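Local coordinates for DUF4440 domain-containing protein (Prochlorococcus marinus, PDB 3HZP) that is of unknown function but has an NTF2-like fold and probably pairs with a second copy of itself through its beta-sheets, at the interface of chains A and B. Sequence-based numbering; all coordinates share one arbitrary frame. Chains: chain A/B, NTF2-like protein of unknown function.

The interface of chains A and B. Residues chain A 69, 79, 81, 100-102, 129; chain B 34, 36, 104, 116, 118.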
ATOM      1  N   LYS A  69      -8.510   6.149  -6.542  1.00 14.21           N
ATOM      2  CA  LYS A  69      -8.277   7.307  -5.669  1.00 14.91           C
ATOM      3  C   LYS A  69      -7.161   8.125  -6.275  1.00 13.50           C
ATOM      4  O   LYS A  69      -6.128   7.569  -6.681  1.00 13.81           O
ATOM      5  CB  LYS A  69      -7.874   6.876  -4.255  1.00 16.27           C
ATOM      6  CG  LYS A  69      -7.656   8.011  -3.286  1.00 17.09           C
ATOM      7  CD  LYS A  69      -7.353   7.532  -1.892  1.00 20.69           C
ATOM      8  CE  LYS A  69      -7.258   8.651  -0.912  1.00 27.75           C
ATOM      9  NZ  LYS A  69      -8.536   9.421  -0.798  1.00 23.85           N
ATOM     10  N   ILE A  79      -1.228  10.806  -3.767  1.00 13.15           N
ATOM     11  CA  ILE A  79      -1.558   9.405  -3.692  1.00 13.14           C
ATOM     12  C   ILE A  79      -2.383   9.036  -4.931  1.00 12.47           C
ATOM     13  O   ILE A  79      -3.303   9.759  -5.284  1.00 12.83           O
ATOM     14  CB  ILE A  79      -2.314   9.030  -2.379  1.00 14.25           C
ATOM     15  CG1 ILE A  79      -2.741   7.563  -2.439  1.00 14.24           C
ATOM     16  CG2 ILE A  79      -3.528   9.948  -2.079  1.00 13.75           C
ATOM     17  CD1 ILE A  79      -3.161   7.013  -1.031  1.00 17.89           C
ATOM     18  N   VAL A  81      -4.294   5.383  -6.202  1.00 12.99           N
ATOM     19  CA  VAL A  81      -4.637   3.986  -6.032  1.00 13.09           C
ATOM     20  C   VAL A  81      -5.301   3.498  -7.285  1.00 13.27           C
ATOM     21  O   VAL A  81      -6.226   4.152  -7.772  1.00 13.45           O
ATOM     22  CB  VAL A  81      -5.579   3.787  -4.811  1.00 13.12           C
ATOM     23  CG1 VAL A  81      -6.011   2.299  -4.683  1.00 14.76           C
ATOM     24  CG2 VAL A  81      -4.914   4.309  -3.505  1.00 13.42           C
ATOM     25  N   THR A 100      -4.607  -4.624  -6.807  1.00 13.02           N
ATOM     26  CA  THR A 100      -4.739  -3.257  -6.313  1.00 12.02           C
ATOM     27  C   THR A 100      -3.373  -2.718  -5.917  1.00 12.74           C
ATOM     28  O   THR A 100      -2.602  -3.408  -5.218  1.00 12.74           O
ATOM     29  CB  THR A 100      -5.639  -3.210  -5.065  1.00 13.23           C
ATOM     30  OG1 THR A 100      -6.944  -3.681  -5.432  1.00 13.73           O
ATOM     31  CG2 THR A 100      -5.762  -1.771  -4.487  1.00 14.22           C
ATOM     32  N   VAL A 101      -3.078  -1.509  -6.392  1.00 12.69           N
ATOM     33  CA  VAL A 101      -1.809  -0.854  -6.137  1.00 13.19           C
ATOM     34  C   VAL A 101      -1.983   0.503  -5.503  1.00 12.91           C
ATOM     35  O   VAL A 101      -2.779   1.314  -5.987  1.00 13.20           O
ATOM     36  CB  VAL A 101      -1.030  -0.664  -7.473  1.00 13.31           C
ATOM     37  CG1 VAL A 101       0.315  -0.062  -7.219  1.00 15.05           C
ATOM     38  CG2 VAL A 101      -0.951  -1.997  -8.238  1.00 14.30           C
ATOM     39  N   THR A 102      -1.295   0.737  -4.388  1.00 13.52           N
ATOM     40  CA  THR A 102      -1.225   2.050  -3.733  1.00 12.31           C
ATOM     41  C   THR A 102       0.114   2.650  -4.106  1.00 13.64           C
ATOM     42  O   THR A 102       1.169   2.045  -3.851  1.00 14.65           O
ATOM     43  CB  THR A 102      -1.338   1.933  -2.227  1.00 12.76           C
ATOM     44  OG1 THR A 102      -2.612   1.411  -1.877  1.00 13.64           O
ATOM     45  CG2 THR A 102      -1.114   3.301  -1.553  1.00 15.22           C
ATOM     46  N   TRP A 129     -15.367  -2.327  -6.053  1.00 22.32           N
ATOM     47  CA  TRP A 129     -15.033  -0.915  -6.123  1.00 24.83           C
ATOM     48  C   TRP A 129     -16.265  -0.118  -6.539  1.00 30.26           C
ATOM     49  O   TRP A 129     -17.110  -0.682  -7.226  1.00 29.86           O
ATOM     50  CB  TRP A 129     -13.931  -0.715  -7.126  1.00 26.27           C
ATOM     51  CG  TRP A 129     -12.599  -1.262  -6.691  1.00 21.13           C
ATOM     52  CD1 TRP A 129     -11.978  -2.375  -7.151  1.00 21.03           C
ATOM     53  CD2 TRP A 129     -11.710  -0.677  -5.742  1.00 16.69           C
ATOM     54  NE1 TRP A 129     -10.779  -2.534  -6.547  1.00 19.13           N
ATOM     55  CE2 TRP A 129     -10.586  -1.513  -5.666  1.00 17.05           C
ATOM     56  CE3 TRP A 129     -11.754   0.460  -4.940  1.00 17.36           C
ATOM     57  CZ2 TRP A 129      -9.516  -1.239  -4.854  1.00 18.45           C
ATOM     58  CZ3 TRP A 129     -10.714   0.723  -4.141  1.00 18.63           C
ATOM     59  CH2 TRP A 129      -9.595  -0.124  -4.091  1.00 18.89           C
TER
ATOM     60  N   LEU B  34     -10.213   3.466   2.894  1.00 13.58           N
ATOM     61  CA  LEU B  34     -10.402   2.038   2.694  1.00 12.35           C
ATOM     62  C   LEU B  34      -9.177   1.298   3.205  1.00 12.57           C
ATOM     63  O   LEU B  34      -8.072   1.833   3.215  1.00 12.99           O
ATOM     64  CB  LEU B  34     -10.639   1.686   1.229  1.00 13.85           C
ATOM     65  CG  LEU B  34     -11.865   2.254   0.579  1.00 12.78           C
ATOM     66  CD1 LEU B  34     -11.861   2.074  -0.950  1.00 13.48           C
ATOM     67  CD2 LEU B  34     -13.153   1.655   1.148  1.00 13.70           C
ATOM     68  N   ILE B  36      -7.071  -2.044   2.354  1.00 11.27           N
ATOM     69  CA  ILE B  36      -6.813  -2.963   1.241  1.00 11.51           C
ATOM     70  C   ILE B  36      -6.227  -4.239   1.779  1.00 11.31           C
ATOM     71  O   ILE B  36      -5.146  -4.251   2.332  1.00 12.36           O
ATOM     72  CB  ILE B  36      -5.925  -2.338   0.164  1.00 12.28           C
ATOM     73  CG1 ILE B  36      -6.478  -0.991  -0.306  1.00 13.34           C
ATOM     74  CG2 ILE B  36      -5.778  -3.294  -1.016  1.00 12.15           C
ATOM     75  CD1 ILE B  36      -7.958  -1.009  -0.751  1.00 13.22           C
ATOM     76  N   ILE B 104      -1.483   5.999   5.130  1.00 14.20           N
ATOM     77  CA  ILE B 104      -1.457   7.405   4.793  1.00 13.37           C
ATOM     78  C   ILE B 104      -2.390   8.121   5.773  1.00 13.70           C
ATOM     79  O   ILE B 104      -3.446   7.579   6.126  1.00 14.78           O
ATOM     80  CB  ILE B 104      -1.922   7.664   3.367  1.00 14.24           C
ATOM     81  CG1 ILE B 104      -1.119   6.823   2.376  1.00 19.68           C
ATOM     82  CG2 ILE B 104      -1.948   9.139   3.058  1.00 17.17           C
ATOM     83  CD1 ILE B 104       0.305   7.167   2.363  1.00 21.45           C
ATOM     84  N   TRP B 116      -5.790   5.984   4.579  1.00 14.53           N
ATOM     85  CA  TRP B 116      -5.611   4.841   3.665  1.00 15.36           C
ATOM     86  C   TRP B 116      -4.728   3.826   4.346  1.00 14.22           C
ATOM     87  O   TRP B 116      -3.800   4.164   5.071  1.00 14.48           O
ATOM     88  CB  TRP B 116      -4.957   5.269   2.349  1.00 14.61           C
ATOM     89  CG  TRP B 116      -5.064   4.265   1.306  1.00 14.87           C
ATOM     90  CD1 TRP B 116      -4.083   3.416   0.876  1.00 16.10           C
ATOM     91  CD2 TRP B 116      -6.212   3.993   0.505  1.00 14.06           C
ATOM     92  NE1 TRP B 116      -4.576   2.598  -0.117  1.00 15.98           N
ATOM     93  CE2 TRP B 116      -5.870   2.925  -0.368  1.00 15.34           C
ATOM     94  CE3 TRP B 116      -7.490   4.534   0.443  1.00 15.27           C
ATOM     95  CZ2 TRP B 116      -6.762   2.408  -1.272  1.00 14.93           C
ATOM     96  CZ3 TRP B 116      -8.386   4.020  -0.479  1.00 14.96           C
ATOM     97  CH2 TRP B 116      -7.997   2.968  -1.328  1.00 14.92           C
ATOM     98  N   GLN B 118      -3.005  -0.216   3.232  1.00 12.52           N
ATOM     99  CA  GLN B 118      -2.895  -1.453   2.490  1.00 11.95           C
ATOM    100  C   GLN B 118      -1.930  -2.362   3.209  1.00 13.16           C
ATOM    101  O   GLN B 118      -0.832  -1.949   3.580  1.00 13.21           O
ATOM    102  CB  GLN B 118      -2.425  -1.192   1.044  1.00 12.45           C
ATOM    103  CG  GLN B 118      -2.238  -2.479   0.217  1.00 11.51           C
ATOM    104  CD  GLN B 118      -2.222  -2.301  -1.280  1.00 14.51           C
ATOM    105  OE1 GLN B 118      -2.426  -1.195  -1.787  1.00 17.43           O
ATOM    106  NE2 GLN B 118      -2.043  -3.387  -2.003  1.00 12.32           N
TER
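B:Trp116 lays its indole against A:Val81 and A:Thr102 where the curved sheets of two NTF2-like (DUF3804) subunits pack face to face, in a two-fold arrangement that is probably the protein's dimer. From CB on strand 111-119 the side chain runs outward: CG stands anti to the backbone N (chi1 -166°), which sends the indole across to chain A. CG meets the CD1 methyl of A:Ile79, a methyl that also touches CG1 of B:Ile104. CD1 lies 3.8 Å from the CG2 methyl of A:Thr102, and the neighbouring indole nitrogen NE1 donates a hydrogen bond of 2.9 Å to the hydroxyl OG1 of that threonine, which sits 21° out of the ring plane. CE2 and CZ2 both meet A:Val81 CG2, CZ2 at 3.5 Å; this methyl sits over one face of the six-membered ring, offset toward its rim, in a CH-pi contact, and the CG1 methyl of A:Val81 touches CZ2 and CH2. Over the same face, CD of A:Lys69 lies above CE3, 3.8 Å from it, and close to CZ3. The opposite face has the carbonyl O of B:Leu34 above its rim.

A:Thr102 OG1 in turn donates a hydrogen bond to OE1 of B:Gln118, 2.6 Å away and in the plane of that amide carbonyl. NE2 of the same amide donates to A:Thr100 O at 3.3 Å, from above the peptide carbonyl plane; bonds at both ends are consistent with this amide orientation, the one from NE2 being the longer. A leucine in place of B:Trp116 would probably leave A:Thr102 OG1 without its indole donor and strip A:Val81 of its aromatic cover. Further along, A:Trp129 touches CD1 of B:Leu34 through CZ3 and CD1 of B:Ile36 through CH2.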